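Local coordinates for kinesin-like protein Nod (PDB 3DC4) that hydrolyses ATP through its kinesin motor domain, binds microtubules and their plus ends, and is required for segregating non-exchange chromosomes in meiosis, at residues Tyr110-Thr115 with Leu125-Arg130; Asn146-Gln151 with Val228-His233. All coordinates share one frame; numbering follows the deposited sequence.

From the N terminus, the chain first reaches contact 1, where the end of helix 108-112, the helix that follows the nucleotide-binding P-loop, meets the start of helix 127-141; the short connection between them is closed here as a compact loop. Helix 127-141 then leads out to the surface and to residues 146-151, the first half of contact 2. Its partner, residues 228-233, comes far later in the chain, closing a much longer loop that begins with strand 151-160 and returns along strand 220-229. The two loops follow one another in series, neither nesting nor crossing, and their centres lie about 25 Å apart. Contact 1 is buried beside ADP; contact 2 lies at the far, solvent-facing end of the central sheet.

Contact 1 of 2, residues Tyr110-Thr115 with Leu125-Arg130; sequences YSMGMT and LGILPR. With ADP (adenosine-5'-diphosphate), chain C.
Ser-111 and Met-112, in the last turn of helix 108-112, offer their carbonyl oxygens to the first turn of helix 127-141. Ile-127 N donates to Ser-111 O at 3.0 Å and Leu-128 N to Met-112 O at 2.9 Å, the latter from above the carbonyl plane. Gly-113 has positive phi (76°) and is the C-prime residue of a Schellman motif, while Gly-126 is the N-cap residue of the next helix. Their CA atoms come within 3.6 Å of each other, a spacing with no place for a side chain on either.

Apolar side chains close the sides. CG1 of Ile-127 is anti to the carbonyl carbon (chi1 -70°) and passes 3.2 Å from Ser-111 O. Beyond it, Ile-127 CD1 reaches SD of Met-112 at 3.7 Å, the two side chains lying side by side and pointing the same way. SD of Met-114 lies 4.0 Å from CD1 of Leu-128, and the pair cross obliquely. Ile-239 of strand 234-241 touches Met-112, Ile-127 and Leu-128.

Tyr-110 turns to the nucleotide. Its chi1 (173°) sets CG anti to the backbone N; one face of the ring is covered by the adenine, with ADP C5 3.5 Å above the plane of the Tyr-110 ring and displaced toward the rim. Tyr-110 N donates to ADP O1A at 2.8 Å, and Tyr-110 OH is hydrogen-bonded to His-124.

Carbonyls at the C-terminal end of one helix are thus satisfied by amides at the N-terminal start of the next, an arrangement in which the two helix dipoles would meet favourably. Helix 108-112 follows the P-loop, where Gly-105 N, Gly-107 N, Ser-109 N and Lys-108 NZ also bind ADP; the same short helix holds ADP by its alpha-phosphate and adenine while its closing turn is fixed to helix 127-141.

Contact 2 of 2, residues Asn146-Gln151 with Val228-His233; sequences NKDAIQ and VKSKTH
Gln-151 and Lys-229 form an antiparallel hydrogen-bonded pair: Gln-151 N donates to Lys-229 O at 2.8 Å, in the carbonyl plane, and Lys-229 N returns a nearly straight bond (173°) to Gln-151 O. A water adds a third link, donating to both Lys-229 O and Gln-151 OE1.

Ile-150 precedes this pair by one residue. At its CB the side chain branches, CG1 anti to the carbonyl carbon (chi1 -56°) and CG2 anti to the backbone N. Ile-150 CG2 meets Val-228 CG1 at 3.6 Å and lies 3.9 Å from Lys-229 O. Beyond Ile-150 CG1, a chi2 of -60° places the tip, Ile-150 CD1, 3.6 Å from Ser-230 CB.

Ser-230 CB is also met by Asp-148 OD1 at 3.3 Å. The other carboxylate oxygen, Asp-148 OD2, accepts from a water that also bonds Thr-232 OG1, so the carboxylate meets the turn both directly, at Ser-230 CB, and through one water. Ser-230 OG is engaged within its own segment, accepting from the backbone N of Thr-232 and of His-233 in an ST turn and an ST motif.

The contact lies at the surface, where the loop after helix 127-141 enters strand 151-160 and runs beside the end of strand 220-229. Residues 230-233 then turn the chain into strand 234-241, whose Ser-235 pairs with Val-228: a beta hairpin, with strand 220-229 lying in the sheet between strands 151-160 and 234-241.

Contact 1 of 2, residues Tyr110-Thr115 with Leu125-Arg130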
loop_
_atom_site.group_PDB
_atom_site.type_symbol
_atom_site.label_atom_id
_atom_site.label_comp_id
_atom_site.label_asym_id
_atom_site.label_seq_id
_atom_site.Cartn_x
_atom_site.Cartn_y
_atom_site.Cartn_z
ATOM N N TYR A 110 -6.006 -4.433 8.675
ATOM C CA TYR A 110 -6.643 -5.711 8.395
ATOM C C TYR A 110 -6.452 -6.083 6.921
ATOM O O TYR A 110 -6.022 -7.194 6.609
ATOM C CB TYR A 110 -8.143 -5.624 8.717
ATOM C CG TYR A 110 -8.940 -6.840 8.301
ATOM C CD1 TYR A 110 -9.013 -7.965 9.121
ATOM C CD2 TYR A 110 -9.612 -6.872 7.077
ATOM C CE1 TYR A 110 -9.741 -9.088 8.739
ATOM C CE2 TYR A 110 -10.334 -7.995 6.682
ATOM C CZ TYR A 110 -10.397 -9.097 7.520
ATOM O OH TYR A 110 -11.114 -10.205 7.147
ATOM N N SER A 111 -6.750 -5.141 6.026
ATOM C CA SER A 111 -6.644 -5.367 4.578
ATOM C C SER A 111 -5.220 -5.634 4.096
ATOM O O SER A 111 -4.989 -6.514 3.267
ATOM C CB SER A 111 -7.212 -4.158 3.815
ATOM O OG SER A 111 -8.598 -4.006 4.057
ATOM N N MET A 112 -4.262 -4.881 4.619
ATOM C CA MET A 112 -2.887 -5.040 4.181
ATOM C C MET A 112 -2.186 -6.231 4.815
ATOM O O MET A 112 -1.146 -6.671 4.326
ATOM C CB MET A 112 -2.105 -3.758 4.460
ATOM C CG MET A 112 -2.709 -2.509 3.816
ATOM S SD MET A 112 -3.225 -2.795 2.101
ATOM C CE MET A 112 -1.853 -2.044 1.211
ATOM N N GLY A 113 -2.752 -6.746 5.903
ATOM C CA GLY A 113 -2.166 -7.895 6.581
ATOM C C GLY A 113 -0.942 -7.555 7.409
ATOM O O GLY A 113 0.069 -8.250 7.355
ATOM N N MET A 114 -1.051 -6.489 8.193
ATOM C CA MET A 114 0.037 -6.017 9.036
ATOM C C MET A 114 0.215 -6.793 10.336
ATOM O O MET A 114 1.239 -6.662 11.005
ATOM C CB MET A 114 -0.174 -4.538 9.352
ATOM C CG MET A 114 -0.106 -3.639 8.133
ATOM S SD MET A 114 1.513 -3.711 7.326
ATOM C CE MET A 114 2.546 -2.950 8.568
ATOM N N THR A 115 -0.780 -7.597 10.691
ATOM C CA THR A 115 -0.723 -8.392 11.911
ATOM C C THR A 115 -0.018 -9.717 11.632
ATOM O O THR A 115 -0.216 -10.323 10.583
ATOM C CB THR A 115 -2.142 -8.682 12.450
ATOM O OG1 THR A 115 -2.796 -7.445 12.756
ATOM C CG2 THR A 115 -2.075 -9.538 13.716
ATOM N N LEU A 125 -6.477 -13.555 6.700
ATOM C CA LEU A 125 -5.126 -13.187 6.292
ATOM C C LEU A 125 -5.208 -12.079 5.251
ATOM O O LEU A 125 -6.022 -12.149 4.325
ATOM C CB LEU A 125 -4.403 -14.401 5.711
ATOM C CG LEU A 125 -4.035 -15.476 6.739
ATOM C CD1 LEU A 125 -3.544 -16.722 6.017
ATOM C CD2 LEU A 125 -2.961 -14.931 7.680
ATOM N N GLY A 126 -4.345 -11.079 5.404
ATOM C CA GLY A 126 -4.335 -9.941 4.505
ATOM C C GLY A 126 -3.443 -10.003 3.277
ATOM O O GLY A 126 -2.929 -11.062 2.895
ATOM N N ILE A 127 -3.251 -8.842 2.659
ATOM C CA ILE A 127 -2.456 -8.741 1.444
ATOM C C ILE A 127 -1.012 -9.197 1.555
ATOM O O ILE A 127 -0.553 -9.930 0.691
ATOM C CB ILE A 127 -2.492 -7.303 0.895
ATOM C CG1 ILE A 127 -3.891 -7.025 0.345
ATOM C CG2 ILE A 127 -1.434 -7.120 -0.184
ATOM C CD1 ILE A 127 -4.132 -5.584 -0.082
ATOM N N LEU A 128 -0.299 -8.779 2.597
ATOM C CA LEU A 128 1.101 -9.166 2.752
ATOM C C LEU A 128 1.355 -10.668 2.695
ATOM O O LEU A 128 2.108 -11.142 1.846
ATOM C CB LEU A 128 1.674 -8.616 4.063
ATOM C CG LEU A 128 2.517 -7.342 3.996
ATOM C CD1 LEU A 128 2.895 -6.895 5.414
ATOM C CD2 LEU A 128 3.785 -7.599 3.176
ATOM N N PRO A 129 0.721 -11.442 3.591
ATOM C CA PRO A 129 0.953 -12.888 3.558
ATOM C C PRO A 129 0.503 -13.566 2.267
ATOM O O PRO A 129 1.128 -14.527 1.829
ATOM C CB PRO A 129 0.200 -13.389 4.792
ATOM C CG PRO A 129 -0.931 -12.408 4.912
ATOM C CD PRO A 129 -0.263 -11.085 4.630
ATOM N N ARG A 130 -0.567 -13.071 1.653
ATOM C CA ARG A 130 -1.048 -13.674 0.414
ATOM C C ARG A 130 -0.093 -13.388 -0.732
ATOM O O ARG A 130 0.197 -14.266 -1.551
ATOM C CB ARG A 130 -2.445 -13.158 0.069
ATOM C CG ARG A 130 -3.489 -13.504 1.118
ATOM C CD ARG A 130 -4.869 -13.000 0.747
ATOM N NE ARG A 130 -5.804 -13.288 1.827
ATOM C CZ ARG A 130 -6.452 -14.439 1.966
ATOM N NH1 ARG A 130 -6.282 -15.409 1.077
ATOM N NH2 ARG A 130 -7.240 -14.639 3.019
HETATM P PB ADP C . -7.390 0.484 10.819
HETATM O O1B ADP C . -7.755 1.196 9.580
HETATM O O2B ADP C . -6.015 -0.235 10.601
HETATM O O3B ADP C . -7.304 1.654 12.023
HETATM P PA ADP C . -8.087 -2.124 11.372
HETATM O O1A ADP C . -7.470 -2.577 10.141
HETATM O O2A ADP C . -7.070 -2.198 12.584
HETATM O O3A ADP C . -8.587 -0.569 11.159
HETATM O "O5'" ADP C . -9.405 -2.987 11.649
HETATM C "C5'" ADP C . -10.006 -2.573 12.883
HETATM C "C4'" ADP C . -10.821 -3.743 13.440
HETATM O "O4'" ADP C . -11.880 -4.115 12.522
HETATM C "C3'" ADP C . -9.915 -5.018 13.626
HETATM O "O3'" ADP C . -10.503 -5.949 14.524
HETATM C "C2'" ADP C . -10.195 -5.698 12.222
HETATM O "O2'" ADP C . -9.986 -7.117 12.294
HETATM C "C1'" ADP C . -11.711 -5.446 12.010
HETATM N N9 ADP C . -12.041 -5.454 10.585
HETATM C C8 ADP C . -11.825 -4.428 9.694
HETATM N N7 ADP C . -12.109 -4.813 8.470
HETATM C C5 ADP C . -12.714 -6.029 8.533
HETATM C C6 ADP C . -13.227 -6.949 7.585
HETATM N N6 ADP C . -13.358 -6.583 6.257
HETATM N N1 ADP C . -13.617 -8.176 8.005
HETATM C C2 ADP C . -13.624 -8.495 9.303
HETATM N N3 ADP C . -13.127 -7.681 10.228
HETATM C C4 ADP C . -12.626 -6.483 9.894
#

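Contact 2 of 2, residues Asn146-Gln151 with Val228-His233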
loop_
_atom_site.group_PDB
_atom_site.type_symbol
_atom_site.label_atom_id
_atom_site.label_comp_id
_atom_site.label_asym_id
_atom_site.label_seq_id
_atom_site.Cartn_x
_atom_site.Cartn_y
_atom_site.Cartn_z
ATOM N N ASN A 146 15.158 -20.722 -15.066
ATOM C CA ASN A 146 15.756 -19.591 -14.393
ATOM C C ASN A 146 17.006 -19.065 -15.075
ATOM O O ASN A 146 17.921 -19.829 -15.405
ATOM C CB ASN A 146 16.120 -20.011 -12.971
ATOM C CG ASN A 146 17.024 -21.231 -12.956
ATOM O OD1 ASN A 146 16.755 -22.242 -13.604
ATOM N ND2 ASN A 146 18.139 -21.119 -12.246
ATOM N N LYS A 147 17.074 -17.747 -15.218
ATOM C CA LYS A 147 18.228 -17.129 -15.845
ATOM C C LYS A 147 19.265 -16.960 -14.747
ATOM O O LYS A 147 20.404 -17.405 -14.848
ATOM C CB LYS A 147 17.858 -15.764 -16.417
ATOM C CG LYS A 147 18.870 -15.223 -17.402
ATOM C CD LYS A 147 18.276 -15.193 -18.812
ATOM C CE LYS A 147 19.267 -15.671 -19.866
ATOM N NZ LYS A 147 20.609 -15.025 -19.709
ATOM N N ASP A 148 18.831 -16.300 -13.684
ATOM C CA ASP A 148 19.635 -16.060 -12.495
ATOM C C ASP A 148 18.819 -16.552 -11.300
ATOM O O ASP A 148 17.679 -16.978 -11.473
ATOM C CB ASP A 148 19.916 -14.568 -12.340
ATOM C CG ASP A 148 18.644 -13.751 -12.300
ATOM O OD1 ASP A 148 17.802 -13.973 -11.387
ATOM O OD2 ASP A 148 18.505 -12.895 -13.208
ATOM N N ALA A 149 19.380 -16.476 -10.096
ATOM C CA ALA A 149 18.663 -16.913 -8.905
ATOM C C ALA A 149 17.982 -15.702 -8.292
ATOM O O ALA A 149 18.469 -14.577 -8.421
ATOM C CB ALA A 149 19.627 -17.538 -7.890
ATOM N N ILE A 150 16.856 -15.932 -7.624
ATOM C CA ILE A 150 16.111 -14.852 -6.994
ATOM C C ILE A 150 16.100 -15.040 -5.488
ATOM O O ILE A 150 15.998 -16.160 -4.999
ATOM C CB ILE A 150 14.645 -14.828 -7.484
ATOM C CG1 ILE A 150 14.595 -14.733 -9.009
ATOM C CG2 ILE A 150 13.909 -13.668 -6.840
ATOM C CD1 ILE A 150 15.252 -13.493 -9.575
ATOM N N GLN A 151 16.228 -13.943 -4.753
ATOM C CA GLN A 151 16.178 -14.005 -3.301
ATOM C C GLN A 151 15.148 -12.995 -2.832
ATOM O O GLN A 151 15.028 -11.916 -3.409
ATOM C CB GLN A 151 17.542 -13.695 -2.690
ATOM C CG GLN A 151 18.596 -14.736 -3.039
ATOM C CD GLN A 151 19.857 -14.563 -2.230
ATOM O OE1 GLN A 151 20.576 -13.572 -2.379
ATOM N NE2 GLN A 151 20.128 -15.518 -1.353
ATOM N N VAL A 228 12.458 -8.316 -4.078
ATOM C CA VAL A 228 12.787 -9.414 -4.976
ATOM C C VAL A 228 14.118 -8.995 -5.588
ATOM O O VAL A 228 14.182 -8.041 -6.368
ATOM C CB VAL A 228 11.708 -9.557 -6.073
ATOM C CG1 VAL A 228 12.123 -10.600 -7.096
ATOM C CG2 VAL A 228 10.381 -9.960 -5.432
ATOM N N LYS A 229 15.182 -9.703 -5.212
ATOM C CA LYS A 229 16.527 -9.383 -5.675
ATOM C C LYS A 229 17.238 -10.467 -6.471
ATOM O O LYS A 229 17.190 -11.645 -6.122
ATOM C CB LYS A 229 17.409 -9.014 -4.475
ATOM C CG LYS A 229 17.044 -7.717 -3.766
ATOM C CD LYS A 229 18.111 -7.363 -2.732
ATOM C CE LYS A 229 17.928 -5.955 -2.180
ATOM N NZ LYS A 229 18.985 -5.639 -1.182
ATOM N N SER A 230 17.898 -10.045 -7.545
ATOM C CA SER A 230 18.684 -10.938 -8.391
ATOM C C SER A 230 19.990 -10.191 -8.601
ATOM O O SER A 230 20.111 -9.028 -8.214
ATOM C CB SER A 230 18.018 -11.171 -9.748
ATOM O OG SER A 230 18.300 -10.108 -10.642
ATOM N N LYS A 231 20.952 -10.850 -9.232
ATOM C CA LYS A 231 22.252 -10.251 -9.484
ATOM C C LYS A 231 22.149 -8.948 -10.270
ATOM O O LYS A 231 22.955 -8.042 -10.084
ATOM C CB LYS A 231 23.136 -11.239 -10.251
ATOM C CG LYS A 231 24.579 -10.804 -10.393
ATOM C CD LYS A 231 25.433 -11.899 -11.029
ATOM C CE LYS A 231 24.938 -12.252 -12.420
ATOM N NZ LYS A 231 25.805 -13.268 -13.062
ATOM N N THR A 232 21.147 -8.844 -11.136
ATOM C CA THR A 232 20.997 -7.651 -11.958
ATOM C C THR A 232 19.697 -6.880 -11.756
ATOM O O THR A 232 19.538 -5.790 -12.303
ATOM C CB THR A 232 21.079 -8.009 -13.442
ATOM O OG1 THR A 232 19.878 -8.687 -13.820
ATOM C CG2 THR A 232 22.269 -8.927 -13.707
ATOM N N HIS A 233 18.772 -7.439 -10.983
ATOM C CA HIS A 233 17.481 -6.791 -10.756
ATOM C C HIS A 233 17.056 -6.700 -9.300
ATOM O O HIS A 233 17.409 -7.542 -8.471
ATOM C CB HIS A 233 16.370 -7.516 -11.526
ATOM C CG HIS A 233 16.309 -7.168 -12.980
ATOM N ND1 HIS A 233 16.137 -5.877 -13.428
ATOM C CD2 HIS A 233 16.355 -7.949 -14.087
ATOM C CE1 HIS A 233 16.079 -5.876 -14.749
ATOM N NE2 HIS A 233 16.207 -7.119 -15.173
HETATM O O HOH W 1 19.357 -11.080 -14.780
HETATM O O HOH W 2 19.897 -12.480 -4.739
#